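CRISPR-associated protein CasA/Cse1 (Thermus thermophilus, PDB 4AN8) forms part of the Cascade ribonucleoprotein complex of type I-E CRISPR systems, probably contributing to adaptive defence against invading viruses and plasmids. Local coordinates at residues S180-P185 against G269-E274; W236-T239 against R243-T246; Q284-D287 against N291-V294; D306-A309 against R313-G316. One frame throughout, in Å; residues are numbered along the deposited sequence.

Overall arrangement
The four contacts fall into two neighbourhoods of the single chain. Contacts 1 and 2, with centres about 10 Å apart, meet on one mixed sheet: strands 261-273 and 235-237 lie side by side in it, where L273 N probably hydrogen-bonds to W236 O (2.7 Å) and L273 O to L238 N (2.8 Å). Along the chain, contact 2 is nested within the loop that contact 1 closes. Contacts 3 and 4 follow in series, with centres about 9 Å apart; in the conformer described, R285 NH1 forms a salt bridge to D306 OD1 at 2.7 Å, and L286 CG packs against G315 O. Between the neighbourhoods the centres of contacts 1 and 4 stand about 28 Å apart, their nearest atoms about 17 Å.

Contact 1: residues S180-P185 against G269-E274; sequences SAKDAP and GVEPLE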
# COMPACT_ATOMS: atom_id res chain seq x y z
N SER A 180 7.41 -16.70 18.54
CA SER A 180 6.82 -15.56 17.86
C SER A 180 7.31 -15.44 16.42
O SER A 180 8.45 -15.74 16.11
CB SER A 180 7.08 -14.28 18.64
OG SER A 180 8.43 -13.91 18.52
N ALA A 181 6.41 -15.01 15.55
CA ALA A 181 6.73 -14.85 14.14
C ALA A 181 7.10 -13.40 13.83
O ALA A 181 6.71 -12.49 14.56
CB ALA A 181 5.55 -15.29 13.31
N LYS A 182 7.85 -13.21 12.76
CA LYS A 182 8.23 -11.88 12.29
C LYS A 182 7.15 -11.33 11.36
O LYS A 182 6.28 -12.06 10.89
CB LYS A 182 9.56 -11.94 11.52
CG LYS A 182 10.71 -12.54 12.31
CD LYS A 182 11.20 -11.60 13.40
CE LYS A 182 12.29 -12.25 14.25
NZ LYS A 182 11.77 -13.36 15.12
N ASP A 183 7.24 -10.02 11.09
CA ASP A 183 6.42 -9.35 10.09
C ASP A 183 6.61 -9.99 8.72
O ASP A 183 7.74 -10.31 8.31
CB ASP A 183 6.84 -7.88 9.95
CG ASP A 183 6.39 -7.01 11.10
OD1 ASP A 183 5.61 -7.46 11.97
OD2 ASP A 183 6.80 -5.84 11.13
N ALA A 184 5.51 -10.18 8.02
CA ALA A 184 5.56 -10.50 6.61
C ALA A 184 6.14 -9.26 5.95
O ALA A 184 6.24 -8.21 6.61
CB ALA A 184 4.16 -10.80 6.09
N PRO A 185 6.55 -9.36 4.68
CA PRO A 185 7.40 -8.31 4.10
C PRO A 185 6.78 -6.92 3.98
O PRO A 185 7.50 -5.92 4.08
CB PRO A 185 7.73 -8.83 2.69
CG PRO A 185 7.52 -10.28 2.76
CD PRO A 185 6.45 -10.54 3.79
N GLY A 269 6.71 -20.42 8.43
CA GLY A 269 7.37 -19.16 8.55
C GLY A 269 8.79 -19.37 8.03
O GLY A 269 9.58 -19.99 8.70
N VAL A 270 9.13 -18.89 6.84
CA VAL A 270 10.54 -18.65 6.55
C VAL A 270 10.99 -17.34 7.21
O VAL A 270 10.36 -16.30 7.08
CB VAL A 270 10.87 -18.61 5.04
CG1 VAL A 270 12.30 -18.12 4.82
CG2 VAL A 270 10.70 -19.97 4.44
N GLU A 271 12.10 -17.42 7.94
CA GLU A 271 12.62 -16.25 8.67
C GLU A 271 13.30 -15.24 7.77
O GLU A 271 14.25 -15.58 7.09
CB GLU A 271 13.63 -16.69 9.73
CG GLU A 271 13.01 -17.41 10.89
CD GLU A 271 12.40 -16.46 11.88
OE1 GLU A 271 13.06 -15.44 12.18
OE2 GLU A 271 11.27 -16.72 12.35
N PRO A 272 12.84 -13.99 7.80
CA PRO A 272 13.45 -12.92 7.00
C PRO A 272 14.77 -12.46 7.61
O PRO A 272 14.81 -12.07 8.76
CB PRO A 272 12.40 -11.79 7.07
CG PRO A 272 11.72 -12.01 8.40
CD PRO A 272 11.69 -13.51 8.60
N LEU A 273 15.85 -12.53 6.85
CA LEU A 273 17.12 -11.97 7.29
C LEU A 273 17.31 -10.59 6.67
O LEU A 273 16.87 -10.35 5.54
CB LEU A 273 18.28 -12.87 6.89
CG LEU A 273 18.30 -14.26 7.55
CD1 LEU A 273 19.52 -15.06 7.10
CD2 LEU A 273 18.27 -14.11 9.07
N GLU A 274 17.95 -9.69 7.41
CA GLU A 274 18.17 -8.32 6.95
C GLU A 274 18.97 -8.25 5.65
O GLU A 274 19.93 -8.98 5.47
CB GLU A 274 18.82 -7.46 8.04
CG GLU A 274 17.99 -7.33 9.32
CD GLU A 274 18.43 -6.17 10.21
OE1 GLU A 274 18.40 -5.02 9.73
OE2 GLU A 274 18.80 -6.42 11.38
O HOH W 1 8.84 -15.32 11.20
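E271 is the first residue of 269-274 to meet the other segment, and it does so through its carboxylate, which turns back toward K182. CG stands anti to the carbonyl carbon and the chain then bends at chi2 (-81°), a shape that swings the carboxylate toward the lysine although the side chain does not set out in that direction. OE1 lies along the folded lysine: it is 3.7 Å from K182 CG, and the salt bridge from K182 NZ to E271 OE1 is a long one at 3.8 Å. Bends at chi2 (-72°) and chi4 (-70°) of K182 keep the ammonium on the glutamate's side. The other oxygen works through water. One molecule accepts from K182 N at 2.8 Å and donates to E271 OE2 at 3.0 Å, tying the lysine's backbone to the same carboxylate that its side chain approaches.

P272 comes next, its ring directed at the lysine stem. P272 CG is 3.8 Å from K182 CB, and P272 CD is 4.0 Å from K182 CG, so the aliphatic start of the lysine rests on the proline while its ammonium stays loosely near the glutamate. D183 turns its carboxylate away, to G170 N and to a salt bridge with R188, and K182 O is held by R250.

With 153 Å² buried, this is a modest surface junction, a long ion pair and a water bridge beside an apolar patch. It joins the end of the 171-181 hairpin to strand 261-273, which runs parallel to strand 235-237 in the mixed sheet.

Contact 2: residues W236-T239 against R243-T246; sequences WPLT and RVYT
T239 and V244 bring the two backbones closest, with 6.3 Å between their CA atoms. Strand 235-237 leaves its sheet through an inverse gamma turn centred on L238, in which T239 N makes a weak bond to P237 O, and the chain then enters helix 241-245, where D215 OD1 accepts from R243 N. The turn offers T239 O to R243: NH1 donates to it at 2.9 Å with an N-H...O angle of 156°. The oxygen lies close to the guanidinium plane, at its edge, but seen from the carbonyl the donor sits well above the peptide plane rather than in it. The arginine is straight as far as CD and bends at chi3 (-59°), which turns its head to this oxygen; NH1 also bonds to D214 O. On the way, R243 CD passes 4.1 Å from W236 CE3, and the indole and guanidinium planes stand 77° apart. Beside this polar link, V244 CG2 packs against the turn, 3.8 Å from T239 N and 4.1 Å from L238 CD1. The two segments make a compact strand-turn-helix connection, in which an arginine of the short helix reaches back to a carbonyl just after the inverse gamma turn that leads into it.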
# COMPACT_ATOMS: atom_id res chain seq x y z
N TRP A 236 15.99 -16.81 5.20
CA TRP A 236 16.38 -16.28 3.90
C TRP A 236 16.62 -14.79 4.02
O TRP A 236 15.83 -14.08 4.66
CB TRP A 236 15.29 -16.46 2.85
CG TRP A 236 15.03 -17.84 2.40
CD1 TRP A 236 15.77 -18.96 2.66
CD2 TRP A 236 13.93 -18.27 1.58
NE1 TRP A 236 15.19 -20.05 2.05
CE2 TRP A 236 14.06 -19.66 1.39
CE3 TRP A 236 12.83 -17.60 1.00
CZ2 TRP A 236 13.14 -20.40 0.64
CZ3 TRP A 236 11.93 -18.34 0.24
CH2 TRP A 236 12.08 -19.72 0.08
N PRO A 237 17.69 -14.31 3.40
CA PRO A 237 17.82 -12.85 3.32
C PRO A 237 16.62 -12.32 2.55
O PRO A 237 16.17 -12.96 1.62
CB PRO A 237 19.13 -12.65 2.56
CG PRO A 237 19.45 -13.98 1.91
CD PRO A 237 18.79 -15.04 2.75
N LEU A 238 16.07 -11.19 2.98
CA LEU A 238 14.87 -10.61 2.39
C LEU A 238 15.28 -9.78 1.19
O LEU A 238 15.34 -8.55 1.25
CB LEU A 238 14.16 -9.74 3.44
CG LEU A 238 12.75 -9.20 3.25
CD1 LEU A 238 11.72 -10.35 3.13
CD2 LEU A 238 12.38 -8.26 4.43
N THR A 239 15.59 -10.46 0.10
CA THR A 239 16.07 -9.78 -1.09
C THR A 239 15.58 -10.51 -2.32
O THR A 239 15.16 -11.66 -2.23
CB THR A 239 17.62 -9.73 -1.11
OG1 THR A 239 18.04 -8.95 -2.22
CG2 THR A 239 18.24 -11.16 -1.21
N ARG A 243 11.06 -12.82 -5.13
CA ARG A 243 11.12 -13.67 -3.93
C ARG A 243 10.37 -12.92 -2.83
O ARG A 243 9.59 -13.47 -2.09
CB ARG A 243 12.58 -13.95 -3.51
CG ARG A 243 12.72 -14.63 -2.15
CD ARG A 243 14.20 -14.90 -1.75
NE ARG A 243 14.90 -15.75 -2.73
CZ ARG A 243 15.84 -15.29 -3.55
NH1 ARG A 243 16.24 -14.01 -3.52
NH2 ARG A 243 16.42 -16.11 -4.41
N VAL A 244 10.62 -11.63 -2.74
CA VAL A 244 9.88 -10.80 -1.80
C VAL A 244 8.38 -10.66 -2.12
O VAL A 244 7.57 -10.76 -1.23
CB VAL A 244 10.59 -9.47 -1.55
CG1 VAL A 244 9.75 -8.57 -0.63
CG2 VAL A 244 11.95 -9.76 -0.91
N TYR A 245 8.03 -10.47 -3.39
CA TYR A 245 6.62 -10.44 -3.82
C TYR A 245 5.85 -11.72 -3.46
O TYR A 245 4.63 -11.71 -3.28
CB TYR A 245 6.52 -10.29 -5.35
CG TYR A 245 6.74 -8.88 -5.89
CD1 TYR A 245 7.04 -7.80 -5.04
CD2 TYR A 245 6.64 -8.64 -7.25
CE1 TYR A 245 7.22 -6.53 -5.55
CE2 TYR A 245 6.82 -7.37 -7.77
CZ TYR A 245 7.10 -6.32 -6.93
OH TYR A 245 7.28 -5.08 -7.49
N THR A 246 6.56 -12.84 -3.40
CA THR A 246 5.90 -14.10 -3.14
C THR A 246 6.42 -14.76 -1.87
O THR A 246 6.41 -15.96 -1.74
CB THR A 246 6.09 -15.06 -4.33
OG1 THR A 246 7.48 -15.37 -4.48
CG2 THR A 246 5.52 -14.42 -5.65

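Contact 3: residues Q284-D287 against N291-V294; sequences QRLD and NLLV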
# COMPACT_ATOMS: atom_id res chain seq x y z
N GLN A 284 10.89 5.66 1.30
CA GLN A 284 11.56 5.88 2.58
C GLN A 284 11.77 7.36 2.85
O GLN A 284 11.74 8.19 1.93
CB GLN A 284 12.89 5.11 2.65
CG GLN A 284 12.72 3.61 2.88
CD GLN A 284 14.06 2.87 2.90
OE1 GLN A 284 14.96 3.17 2.12
NE2 GLN A 284 14.19 1.91 3.82
N ARG A 285 11.96 7.66 4.13
CA ARG A 285 12.15 9.02 4.61
C ARG A 285 13.17 8.99 5.76
O ARG A 285 13.43 7.93 6.34
CB ARG A 285 10.79 9.54 5.09
CG ARG A 285 10.82 10.90 5.71
CD ARG A 285 9.78 11.06 6.82
NE ARG A 285 9.99 12.33 7.52
CZ ARG A 285 9.09 13.30 7.60
NH1 ARG A 285 7.89 13.17 7.05
NH2 ARG A 285 9.40 14.42 8.25
N LEU A 286 13.74 10.14 6.10
CA LEU A 286 14.61 10.20 7.28
C LEU A 286 13.81 10.59 8.52
O LEU A 286 12.89 11.39 8.43
CB LEU A 286 15.74 11.22 7.07
CG LEU A 286 16.78 10.86 6.00
CD1 LEU A 286 17.89 11.89 5.97
CD2 LEU A 286 17.34 9.47 6.24
N ASP A 287 14.15 10.03 9.67
CA ASP A 287 13.59 10.55 10.92
C ASP A 287 14.46 11.72 11.40
O ASP A 287 15.41 12.13 10.72
CB ASP A 287 13.48 9.47 12.00
CG ASP A 287 14.83 9.02 12.53
OD1 ASP A 287 15.84 9.71 12.25
OD2 ASP A 287 14.88 7.99 13.24
N ASN A 291 17.83 8.43 10.61
CA ASN A 291 17.58 7.01 10.32
C ASN A 291 16.56 6.89 9.18
O ASN A 291 15.61 7.66 9.14
CB ASN A 291 17.05 6.29 11.55
CG ASN A 291 18.10 6.16 12.64
OD1 ASN A 291 17.95 6.74 13.72
ND2 ASN A 291 19.16 5.41 12.36
N LEU A 292 16.77 5.95 8.27
CA LEU A 292 15.80 5.68 7.20
C LEU A 292 14.61 4.86 7.69
O LEU A 292 14.77 3.78 8.27
CB LEU A 292 16.44 5.00 5.99
CG LEU A 292 17.21 5.93 5.05
CD1 LEU A 292 18.04 5.12 4.06
CD2 LEU A 292 16.28 6.86 4.31
N LEU A 293 13.41 5.38 7.46
CA LEU A 293 12.18 4.68 7.83
C LEU A 293 11.32 4.57 6.59
O LEU A 293 11.31 5.46 5.75
CB LEU A 293 11.43 5.48 8.90
CG LEU A 293 11.82 5.33 10.37
CD1 LEU A 293 13.31 5.36 10.57
CD2 LEU A 293 11.17 6.44 11.16
N VAL A 294 10.56 3.48 6.49
CA VAL A 294 9.60 3.31 5.41
C VAL A 294 8.43 4.29 5.57
O VAL A 294 8.03 4.60 6.69
CB VAL A 294 9.10 1.86 5.35
CG1 VAL A 294 10.28 0.91 5.10
CG2 VAL A 294 8.35 1.46 6.65
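A two-stranded antiparallel β hairpin holds this contact, its strands 284-286 and 292-294 joined by a short loop and paired through R285 and L293. These two form the hydrogen-bonded pair: R285 N donates to L293 O and L293 N to R285 O, each at 2.8 Å. The neighbouring pairs, Q284 with V294 and L286 with L292, are non-hydrogen-bonded; the short strand segments run 141° apart, antiparallel with a twist.

Toward the loop the ladder goes on, since D287 N donates to N291 O at 2.8 Å, in the carbonyl plane. In return D287 OD1 accepts from N291 N at 2.9 Å, the donor rising 55° out of the carboxylate plane. With CG set between the backbone N and the carbonyl carbon (chi1 70°), the aspartate's head faces back across the hairpin; OD1 also takes a weak bond from K289 N inside the loop.

On one face L286 CD2 and L292 CD2 are pressed to 3.4 Å, tighter than ordinary van der Waals contact. On the opposite face, D287 CB meets L293 CD2 at 3.9 Å. In one of its two deposited conformers R285 folds over its own strand, NE bonding to L286 O and NH1 going to D306. A side-chain carboxylate thus takes over at the loop end of the ladder, where its bond from N291 N, with weaker help from K289 N, probably helps to keep the turn closed.

Contact 4: residues D306-A309 against R313-G316; sequences DFSA and RQGG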
# COMPACT_ATOMS: atom_id res chain seq x y z
N ASP A 306 3.83 13.19 3.96
CA ASP A 306 5.17 12.63 3.82
C ASP A 306 5.71 12.72 2.39
O ASP A 306 6.81 12.23 2.14
CB ASP A 306 5.19 11.17 4.29
CG ASP A 306 4.95 11.03 5.78
OD1 ASP A 306 5.59 11.75 6.56
OD2 ASP A 306 4.08 10.23 6.18
N PHE A 307 4.95 13.30 1.47
CA PHE A 307 5.36 13.27 0.06
C PHE A 307 6.66 14.04 -0.29
O PHE A 307 7.30 13.73 -1.30
CB PHE A 307 4.25 13.72 -0.90
CG PHE A 307 3.18 12.68 -1.16
CD1 PHE A 307 3.25 11.41 -0.60
CD2 PHE A 307 2.10 12.98 -1.99
CE1 PHE A 307 2.27 10.48 -0.85
CE2 PHE A 307 1.12 12.07 -2.25
CZ PHE A 307 1.20 10.81 -1.70
N SER A 308 7.05 15.05 0.49
CA SER A 308 8.31 15.75 0.22
C SER A 308 9.48 15.07 0.94
O SER A 308 10.61 15.08 0.45
CB SER A 308 8.23 17.22 0.64
OG SER A 308 8.04 17.32 2.04
N ALA A 309 9.20 14.46 2.08
CA ALA A 309 10.22 13.75 2.83
C ALA A 309 10.69 12.45 2.15
O ALA A 309 11.76 11.95 2.47
CB ALA A 309 9.74 13.45 4.25
N ARG A 313 16.25 14.81 -2.26
CA ARG A 313 16.66 16.14 -1.80
C ARG A 313 16.40 16.32 -0.29
O ARG A 313 16.99 17.20 0.34
CB ARG A 313 15.94 17.24 -2.58
CG ARG A 313 14.53 17.51 -2.07
CD ARG A 313 13.82 18.53 -2.93
NE ARG A 313 14.10 18.31 -4.34
CZ ARG A 313 14.75 19.18 -5.10
NH1 ARG A 313 15.16 20.33 -4.59
NH2 ARG A 313 14.98 18.90 -6.38
N GLN A 314 15.53 15.49 0.28
CA GLN A 314 15.24 15.59 1.71
C GLN A 314 15.81 14.41 2.46
O GLN A 314 15.52 14.21 3.64
CB GLN A 314 13.74 15.71 1.97
CG GLN A 314 13.15 17.04 1.52
CD GLN A 314 11.95 17.43 2.37
OE1 GLN A 314 11.46 16.63 3.18
NE2 GLN A 314 11.48 18.66 2.19
N GLY A 315 16.64 13.63 1.78
CA GLY A 315 17.22 12.46 2.41
C GLY A 315 16.38 11.22 2.21
O GLY A 315 16.74 10.16 2.70
N GLY A 316 15.27 11.34 1.49
CA GLY A 316 14.34 10.22 1.39
C GLY A 316 14.57 9.31 0.18
O GLY A 316 15.54 9.49 -0.55
O HOH W 2 8.43 20.06 3.11
O HOH W 3 13.67 12.40 4.59
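Q314 sends CG anti to its own carbonyl carbon (chi1 -70°) and runs on extended, which lays its amide along the backbone of S308 and A309; S308 in turn has OG between its backbone N and carbonyl carbon (chi1 64°), on the side where the glutamine head lies. OE1 of Q314 comes within 3.2 Å of A309 CA and also stands 3.3 Å from S308 O, two acceptors side by side with no bond between them. The amide nitrogen, NE2, lies near S308 CB and OG. A water lies 3.0 Å from S308 OG and takes a weak bond from Q314 NE2, which has a further weak partner in E379 of helix 372-403. Both segments belong to the irregular loop that leads from the 284-294 hairpin to helix 320-333, and its two limbs are brought together with no direct hydrogen bond between them. A second water bridges the backbones: it donates to A309 O at 2.9 Å and to Q314 O at 2.8 Å, satisfying two backbone carbonyls at once. A309 O is also met by G316, whose CA, carrying no side chain, comes within 3.3 Å in a CA-H...O contact with an angle of 144° at the hydrogen.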